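Local coordinates for protein fusarinine C esterase sidJ (Aspergillus fumigatus, PDB 6GUP) that hydrolyses the ester bonds of the siderophore fusarinine C, giving fusarinine and iron, but leaves triacetylfusarinine C intact, at residues A[7-19]-A[23-35]. Numbering follows the deposited sequence.
Sequences WPKGGLPGILHHY and LVTFEYTTTTTRK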
ATOM      1  N   TRP A   7       6.837  -5.759 -14.158  1.00 94.44           N
ATOM      2  CA  TRP A   7       7.381  -5.243 -15.460  1.00100.56           C
ATOM      3  C   TRP A   7       7.361  -6.185 -16.671  1.00 99.40           C
ATOM      4  O   TRP A   7       7.368  -5.695 -17.804  1.00102.00           O
ATOM      5  CB  TRP A   7       8.787  -4.647 -15.279  1.00107.18           C
ATOM      6  CG  TRP A   7       8.736  -3.172 -15.285  1.00114.20           C
ATOM      7  CD1 TRP A   7       8.528  -2.359 -14.215  1.00115.17           C
ATOM      8  CD2 TRP A   7       8.832  -2.321 -16.429  1.00120.68           C
ATOM      9  NE1 TRP A   7       8.513  -1.046 -14.613  1.00119.02           N
ATOM     10  CE2 TRP A   7       8.696  -0.992 -15.969  1.00123.04           C
ATOM     11  CE3 TRP A   7       9.033  -2.549 -17.798  1.00123.25           C
ATOM     12  CZ2 TRP A   7       8.758   0.109 -16.831  1.00126.16           C
ATOM     13  CZ3 TRP A   7       9.092  -1.453 -18.657  1.00125.36           C
ATOM     14  CH2 TRP A   7       8.954  -0.140 -18.168  1.00126.03           C
ATOM     15  N   PRO A   8       7.373  -7.519 -16.455  1.00 93.81           N
ATOM     16  CA  PRO A   8       7.083  -8.393 -17.593  1.00 89.13           C
ATOM     17  C   PRO A   8       5.712  -8.102 -18.202  1.00 81.27           C
ATOM     18  O   PRO A   8       4.736  -7.933 -17.465  1.00 77.40           O
ATOM     19  CB  PRO A   8       7.114  -9.787 -16.972  1.00 89.78           C
ATOM     20  CG  PRO A   8       8.116  -9.666 -15.881  1.00 89.66           C
ATOM     21  CD  PRO A   8       7.931  -8.284 -15.322  1.00 92.12           C
ATOM     22  N   LYS A   9       5.658  -8.029 -19.531  1.00 73.72           N
ATOM     23  CA  LYS A   9       4.429  -7.673 -20.242  1.00 67.94           C
ATOM     24  C   LYS A   9       3.330  -8.691 -19.964  1.00 55.13           C
ATOM     25  O   LYS A   9       3.564  -9.900 -20.016  1.00 53.17           O
ATOM     26  CB  LYS A   9       4.684  -7.568 -21.747  1.00 75.93           C
ATOM     27  CG  LYS A   9       5.554  -6.376 -22.124  1.00 82.38           C
ATOM     28  CD  LYS A   9       6.452  -6.648 -23.323  1.00 89.40           C
ATOM     29  CE  LYS A   9       7.758  -5.879 -23.212  1.00 92.57           C
ATOM     30  NZ  LYS A   9       8.553  -5.949 -24.466  1.00 91.61           N
ATOM     31  N   GLY A  10       2.140  -8.182 -19.656  1.00 47.12           N
ATOM     32  CA  GLY A  10       1.009  -9.009 -19.246  1.00 43.21           C
ATOM     33  C   GLY A  10       0.901  -9.243 -17.746  1.00 41.54           C
ATOM     34  O   GLY A  10       0.071 -10.042 -17.314  1.00 41.64           O
ATOM     35  N   GLY A  11       1.727  -8.558 -16.950  1.00 39.35           N
ATOM     36  CA  GLY A  11       1.717  -8.709 -15.491  1.00 38.31           C
ATOM     37  C   GLY A  11       2.295 -10.036 -15.032  1.00 38.17           C
ATOM     38  O   GLY A  11       2.788 -10.820 -15.847  1.00 39.31           O
ATOM     39  N   LEU A  12       2.241 -10.283 -13.724  1.00 37.41           N
ATOM     40  CA  LEU A  12       2.715 -11.545 -13.146  1.00 38.21           C
ATOM     41  C   LEU A  12       1.570 -12.290 -12.449  1.00 36.30           C
ATOM     42  O   LEU A  12       0.954 -11.739 -11.533  1.00 34.47           O
ATOM     43  CB  LEU A  12       3.882 -11.298 -12.182  1.00 42.19           C
ATOM     44  CG  LEU A  12       5.230 -11.012 -12.863  1.00 46.18           C
ATOM     45  CD1 LEU A  12       6.274 -10.596 -11.841  1.00 47.43           C
ATOM     46  CD2 LEU A  12       5.740 -12.208 -13.661  1.00 48.09           C
ATOM     47  N   PRO A  13       1.269 -13.537 -12.890  1.00 37.76           N
ATOM     48  CA  PRO A  13       0.179 -14.297 -12.263  1.00 39.07           C
ATOM     49  C   PRO A  13       0.460 -14.698 -10.819  1.00 38.79           C
ATOM     50  O   PRO A  13       1.617 -14.892 -10.439  1.00 39.54           O
ATOM     51  CB  PRO A  13       0.066 -15.556 -13.139  1.00 40.45           C
ATOM     52  CG  PRO A  13       0.732 -15.207 -14.418  1.00 41.04           C
ATOM     53  CD  PRO A  13       1.831 -14.268 -14.042  1.00 38.80           C
ATOM     54  N   GLY A  14      -0.602 -14.828 -10.030  1.00 38.22           N
ATOM     55  CA  GLY A  14      -0.463 -15.207  -8.633  1.00 38.69           C
ATOM     56  C   GLY A  14      -1.756 -15.246  -7.849  1.00 36.93           C
ATOM     57  O   GLY A  14      -2.841 -15.270  -8.430  1.00 37.63           O
ATOM     58  N   ILE A  15      -1.619 -15.254  -6.524  1.00 35.31           N
ATOM     59  CA  ILE A  15      -2.747 -15.312  -5.591  1.00 35.95           C
ATOM     60  C   ILE A  15      -2.610 -14.178  -4.579  1.00 34.87           C
ATOM     61  O   ILE A  15      -1.575 -14.059  -3.917  1.00 35.33           O
ATOM     62  CB  ILE A  15      -2.790 -16.664  -4.836  1.00 37.89           C
ATOM     63  CG1 ILE A  15      -2.818 -17.834  -5.833  1.00 39.60           C
ATOM     64  CG2 ILE A  15      -3.998 -16.727  -3.901  1.00 36.81           C
ATOM     65  CD1 ILE A  15      -2.845 -19.212  -5.203  1.00 40.68           C
ATOM     66  N   LEU A  16      -3.653 -13.356  -4.461  1.00 33.84           N
ATOM     67  CA  LEU A  16      -3.710 -12.307  -3.443  1.00 34.43           C
ATOM     68  C   LEU A  16      -4.393 -12.846  -2.188  1.00 35.08           C
ATOM     69  O   LEU A  16      -5.567 -13.224  -2.227  1.00 34.42           O
ATOM     70  CB  LEU A  16      -4.462 -11.078  -3.964  1.00 33.00           C
ATOM     71  CG  LEU A  16      -4.426  -9.826  -3.078  1.00 33.44           C
ATOM     72  CD1 LEU A  16      -3.016  -9.256  -2.983  1.00 32.39           C
ATOM     73  CD2 LEU A  16      -5.388  -8.773  -3.606  1.00 34.57           C
ATOM     74  N   HIS A  17      -3.645 -12.879  -1.084  1.00 35.12           N
ATOM     75  CA  HIS A  17      -4.141 -13.356   0.207  1.00 36.39           C
ATOM     76  C   HIS A  17      -4.402 -12.198   1.157  1.00 36.13           C
ATOM     77  O   HIS A  17      -3.868 -11.110   0.976  1.00 36.07           O
ATOM     78  CB  HIS A  17      -3.117 -14.276   0.863  1.00 37.01           C
ATOM     79  CG  HIS A  17      -2.689 -15.422   0.002  1.00 37.15           C
ATOM     80  ND1 HIS A  17      -3.267 -16.669   0.086  1.00 38.31           N
ATOM     81  CD2 HIS A  17      -1.737 -15.509  -0.956  1.00 37.05           C
ATOM     82  CE1 HIS A  17      -2.691 -17.476  -0.785  1.00 38.47           C
ATOM     83  NE2 HIS A  17      -1.759 -16.798  -1.430  1.00 37.29           N
ATOM     84  N   HIS A  18      -5.221 -12.459   2.171  1.00 36.83           N
ATOM     85  CA  HIS A  18      -5.432 -11.545   3.291  1.00 38.46           C
ATOM     86  C   HIS A  18      -4.948 -12.235   4.564  1.00 38.76           C
ATOM     87  O   HIS A  18      -5.609 -13.150   5.059  1.00 38.63           O
ATOM     88  CB  HIS A  18      -6.918 -11.182   3.413  1.00 40.21           C
ATOM     89  CG  HIS A  18      -7.302  -9.938   2.676  1.00 39.31           C
ATOM     90  ND1 HIS A  18      -7.556  -8.745   3.316  1.00 39.88           N
ATOM     91  CD2 HIS A  18      -7.477  -9.702   1.355  1.00 38.88           C
ATOM     92  CE1 HIS A  18      -7.870  -7.827   2.420  1.00 39.69           C
ATOM     93  NE2 HIS A  18      -7.830  -8.381   1.222  1.00 39.05           N
ATOM     94  N   TYR A  19      -3.790 -11.813   5.078  1.00 38.74           N
ATOM     95  CA  TYR A  19      -3.265 -12.348   6.345  1.00 38.29           C
ATOM     96  C   TYR A  19      -3.836 -11.615   7.573  1.00 40.24           C
ATOM     97  O   TYR A  19      -3.854 -12.171   8.673  1.00 41.83           O
ATOM     98  CB  TYR A  19      -1.725 -12.411   6.348  1.00 36.58           C
ATOM     99  CG  TYR A  19      -0.976 -11.101   6.475  1.00 35.11           C
ATOM    100  CD1 TYR A  19      -0.643 -10.587   7.729  1.00 34.29           C
ATOM    101  CD2 TYR A  19      -0.550 -10.401   5.344  1.00 34.77           C
ATOM    102  CE1 TYR A  19       0.059  -9.397   7.854  1.00 33.59           C
ATOM    103  CE2 TYR A  19       0.157  -9.211   5.460  1.00 34.31           C
ATOM    104  CZ  TYR A  19       0.459  -8.713   6.716  1.00 34.13           C
ATOM    105  OH  TYR A  19       1.161  -7.538   6.837  1.00 34.63           O
ATOM    106  N   LEU A  23      -4.491  -6.143   5.774  1.00 38.69           N
ATOM    107  CA  LEU A  23      -3.187  -6.345   5.128  1.00 36.07           C
ATOM    108  C   LEU A  23      -3.160  -7.586   4.240  1.00 34.07           C
ATOM    109  O   LEU A  23      -3.767  -8.609   4.572  1.00 34.49           O
ATOM    110  CB  LEU A  23      -2.088  -6.425   6.194  1.00 37.70           C
ATOM    111  CG  LEU A  23      -2.004  -5.216   7.138  1.00 39.38           C
ATOM    112  CD1 LEU A  23      -1.108  -5.503   8.333  1.00 40.70           C
ATOM    113  CD2 LEU A  23      -1.527  -3.975   6.396  1.00 38.79           C
ATOM    114  N   VAL A  24      -2.436  -7.485   3.123  1.00 33.48           N
ATOM    115  CA  VAL A  24      -2.391  -8.539   2.102  1.00 34.15           C
ATOM    116  C   VAL A  24      -0.977  -9.035   1.829  1.00 35.10           C
ATOM    117  O   VAL A  24       0.005  -8.327   2.078  1.00 35.94           O
ATOM    118  CB  VAL A  24      -3.025  -8.090   0.755  1.00 35.08           C
ATOM    119  CG1 VAL A  24      -4.508  -7.812   0.935  1.00 36.27           C
ATOM    120  CG2 VAL A  24      -2.321  -6.874   0.155  1.00 35.17           C
ATOM    121  N   THR A  25      -0.895 -10.260   1.316  1.00 36.45           N
ATOM    122  CA  THR A  25       0.351 -10.814   0.793  1.00 37.79           C
ATOM    123  C   THR A  25       0.073 -11.469  -0.564  1.00 37.42           C
ATOM    124  O   THR A  25      -0.894 -12.223  -0.707  1.00 37.07           O
ATOM    125  CB  THR A  25       1.034 -11.789   1.789  1.00 39.38           C
ATOM    126  OG1 THR A  25       2.245 -12.300   1.217  1.00 40.59           O
ATOM    127  CG2 THR A  25       0.131 -12.960   2.173  1.00 39.76           C
ATOM    128  N   PHE A  26       0.906 -11.142  -1.554  1.00 36.06           N
ATOM    129  CA  PHE A  26       0.751 -11.645  -2.921  1.00 35.82           C
ATOM    130  C   PHE A  26       1.719 -12.798  -3.177  1.00 36.61           C
ATOM    131  O   PHE A  26       2.934 -12.619  -3.092  1.00 36.34           O
ATOM    132  CB  PHE A  26       0.988 -10.527  -3.939  1.00 35.37           C
ATOM    133  CG  PHE A  26       1.010 -11.003  -5.367  1.00 36.86           C
ATOM    134  CD1 PHE A  26      -0.165 -11.395  -6.003  1.00 37.89           C
ATOM    135  CD2 PHE A  26       2.206 -11.072  -6.074  1.00 37.31           C
ATOM    136  CE1 PHE A  26      -0.143 -11.840  -7.319  1.00 37.90           C
ATOM    137  CE2 PHE A  26       2.231 -11.514  -7.389  1.00 38.54           C
ATOM    138  CZ  PHE A  26       1.056 -11.898  -8.012  1.00 38.92           C
ATOM    139  N   GLU A  27       1.165 -13.963  -3.509  1.00 37.94           N
ATOM    140  CA  GLU A  27       1.946 -15.159  -3.822  1.00 39.27           C
ATOM    141  C   GLU A  27       2.134 -15.253  -5.330  1.00 39.51           C
ATOM    142  O   GLU A  27       1.153 -15.265  -6.066  1.00 39.73           O
ATOM    143  CB  GLU A  27       1.211 -16.406  -3.326  1.00 39.98           C
ATOM    144  CG  GLU A  27       1.979 -17.712  -3.500  1.00 42.37           C
ATOM    145  CD  GLU A  27       1.207 -18.935  -3.034  1.00 43.53           C
ATOM    146  OE1 GLU A  27      -0.020 -18.844  -2.812  1.00 44.69           O
ATOM    147  OE2 GLU A  27       1.836 -20.004  -2.893  1.00 46.39           O
ATOM    148  N   TYR A  28       3.382 -15.354  -5.780  1.00 40.16           N
ATOM    149  CA  TYR A  28       3.690 -15.494  -7.205  1.00 42.51           C
ATOM    150  C   TYR A  28       3.554 -16.964  -7.558  1.00 46.31           C
ATOM    151  O   TYR A  28       4.229 -17.804  -6.962  1.00 48.51           O
ATOM    152  CB  TYR A  28       5.117 -15.034  -7.523  1.00 41.96           C
ATOM    153  CG  TYR A  28       5.353 -13.546  -7.377  1.00 42.97           C
ATOM    154  CD1 TYR A  28       5.378 -12.942  -6.120  1.00 43.82           C
ATOM    155  CD2 TYR A  28       5.576 -12.740  -8.495  1.00 45.51           C
ATOM    156  CE1 TYR A  28       5.603 -11.583  -5.980  1.00 45.63           C
ATOM    157  CE2 TYR A  28       5.803 -11.376  -8.360  1.00 48.00           C
ATOM    158  CZ  TYR A  28       5.812 -10.803  -7.103  1.00 48.87           C
ATOM    159  OH  TYR A  28       6.034  -9.452  -6.968  1.00 51.29           O
ATOM    160  N   THR A  29       2.683 -17.276  -8.513  1.00 50.73           N
ATOM    161  CA  THR A  29       2.490 -18.660  -8.944  1.00 57.19           C
ATOM    162  C   THR A  29       1.809 -18.735 -10.306  1.00 61.04           C
ATOM    163  O   THR A  29       0.840 -18.016 -10.569  1.00 59.81           O
ATOM    164  CB  THR A  29       1.706 -19.496  -7.899  1.00 63.61           C
ATOM    165  OG1 THR A  29       1.518 -20.833  -8.387  1.00 65.04           O
ATOM    166  CG2 THR A  29       0.346 -18.878  -7.570  1.00 68.17           C
ATOM    167  N   THR A  30       2.345 -19.600 -11.163  1.00 66.52           N
ATOM    168  CA  THR A  30       1.784 -19.864 -12.482  1.00 75.82           C
ATOM    169  C   THR A  30       1.272 -21.299 -12.655  1.00 84.09           C
ATOM    170  O   THR A  30       0.659 -21.591 -13.686  1.00 85.22           O
ATOM    171  CB  THR A  30       2.830 -19.602 -13.589  1.00 79.82           C
ATOM    172  OG1 THR A  30       3.937 -20.499 -13.436  1.00 80.32           O
ATOM    173  CG2 THR A  30       3.334 -18.167 -13.531  1.00 81.21           C
ATOM    174  N   THR A  31       1.493 -22.185 -11.675  1.00 92.64           N
ATOM    175  CA  THR A  31       1.301 -23.624 -11.917  1.00100.45           C
ATOM    176  C   THR A  31       0.746 -24.479 -10.763  1.00105.51           C
ATOM    177  O   THR A  31       0.688 -24.065  -9.603  1.00104.54           O
ATOM    178  CB  THR A  31       2.611 -24.251 -12.470  1.00 99.05           C
ATOM    179  OG1 THR A  31       2.437 -25.657 -12.695  1.00 99.19           O
ATOM    180  CG2 THR A  31       3.786 -24.017 -11.527  1.00 97.19           C
ATOM    181  N   THR A  32       0.342 -25.689 -11.155  1.00113.30           N
ATOM    182  CA  THR A  32      -0.176 -26.757 -10.289  1.00116.06           C
ATOM    183  C   THR A  32       0.840 -27.302  -9.278  1.00110.11           C
ATOM    184  O   THR A  32       0.450 -27.865  -8.253  1.00106.45           O
ATOM    185  CB  THR A  32      -0.610 -27.961 -11.165  1.00118.73           C
ATOM    186  OG1 THR A  32      -1.147 -27.494 -12.409  1.00119.25           O
ATOM    187  CG2 THR A  32      -1.649 -28.828 -10.470  1.00116.52           C
ATOM    188  N   THR A  33       2.129 -27.136  -9.587  1.00105.45           N
ATOM    189  CA  THR A  33       3.238 -27.784  -8.870  1.00 99.14           C
ATOM    190  C   THR A  33       3.197 -27.602  -7.353  1.00 88.08           C
ATOM    191  O   THR A  33       2.686 -26.601  -6.844  1.00 86.43           O
ATOM    192  CB  THR A  33       4.616 -27.274  -9.358  1.00102.70           C
ATOM    193  OG1 THR A  33       4.716 -25.865  -9.134  1.00101.62           O
ATOM    194  CG2 THR A  33       4.834 -27.560 -10.844  1.00103.87           C
ATOM    195  N   ARG A  34       3.761 -28.581  -6.652  1.00 80.02           N
ATOM    196  CA  ARG A  34       3.770 -28.606  -5.192  1.00 75.41           C
ATOM    197  C   ARG A  34       4.761 -27.568  -4.652  1.00 68.83           C
ATOM    198  O   ARG A  34       5.878 -27.452  -5.160  1.00 67.57           O
ATOM    199  CB  ARG A  34       4.135 -30.009  -4.699  1.00 76.55           C
ATOM    200  CG  ARG A  34       3.679 -30.324  -3.285  1.00 78.54           C
ATOM    201  CD  ARG A  34       4.180 -31.688  -2.831  1.00 79.79           C
ATOM    202  NE  ARG A  34       4.603 -31.670  -1.432  1.00 82.45           N
ATOM    203  CZ  ARG A  34       3.796 -31.736  -0.369  1.00 85.22           C
ATOM    204  NH1 ARG A  34       2.473 -31.835  -0.502  1.00 87.85           N
ATOM    205  NH2 ARG A  34       4.325 -31.704   0.852  1.00 82.94           N
ATOM    206  N   LYS A  35       4.335 -26.826  -3.629  1.00 63.32           N
ATOM    207  CA  LYS A  35       5.102 -25.716  -3.057  1.00 57.31           C
ATOM    208  C   LYS A  35       5.016 -25.749  -1.531  1.00 53.43           C
ATOM    209  O   LYS A  35       4.411 -24.864  -0.928  1.00 52.44           O
ATOM    210  CB  LYS A  35       4.551 -24.371  -3.548  1.00 57.13           C
ATOM    211  CG  LYS A  35       4.560 -24.162  -5.047  1.00 57.25           C
ATOM    212  CD  LYS A  35       5.962 -24.020  -5.601  1.00 58.53           C
ATOM    213  CE  LYS A  35       5.889 -23.629  -7.063  1.00 58.24           C
ATOM    214  NZ  LYS A  35       7.211 -23.598  -7.741  1.00 58.11           N
TER
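His17 and Glu27 show how an antiparallel hairpin can fasten its strands twice, through the backbone and through side chains. Around Ile15 and Glu27 the main chains exchange two bonds, Ile15 N to Glu27 O and Glu27 N to Ile15 O, each 2.8 Å, and His17 and Thr25 form the next hydrogen-bonded pair. On the face carrying these side chains, His17 NE2 reaches diagonally to Glu27 OE1 at 3.0 Å, meeting OE1 on its anti side but tilted 29° out of the carboxylate plane, the ring and carboxylate planes standing 44° apart. Glu27 gets there as an extended chain, CG anti to its backbone N (chi1 -176°), while Ile15 CG2 covers one face of the imidazole.

The other face, with Leu16, His18, Val24 and Phe26, is packed mainly through carbon contacts. Val24 CG1 sits over the His18 ring, 3.5 Å from its centroid, in a CH-pi contact, and Leu16 CD1 packs on Val24 CB. Gly14 has no side chain, and the Phe26 ring fills that place, CE1 lying 3.6 Å from Gly14 CA. Phe26 CE2 in turn rests over the centre of the Tyr28 ring, whose edge meets Leu12 CD1.

A second shell fixes the polar ends: Tyr99 OH bonds His17 ND1, and Ser68 OG bonds Glu27 OE2. Strand 24-28 joins strand 67-72 of the alpha/beta-hydrolase sheet, helix 86-108 packs against Ile15 and Glu27, and strand 12-18, outermost within its chain, pairs antiparallel with a strand of the second subunit, carrying the sheet across the dimer.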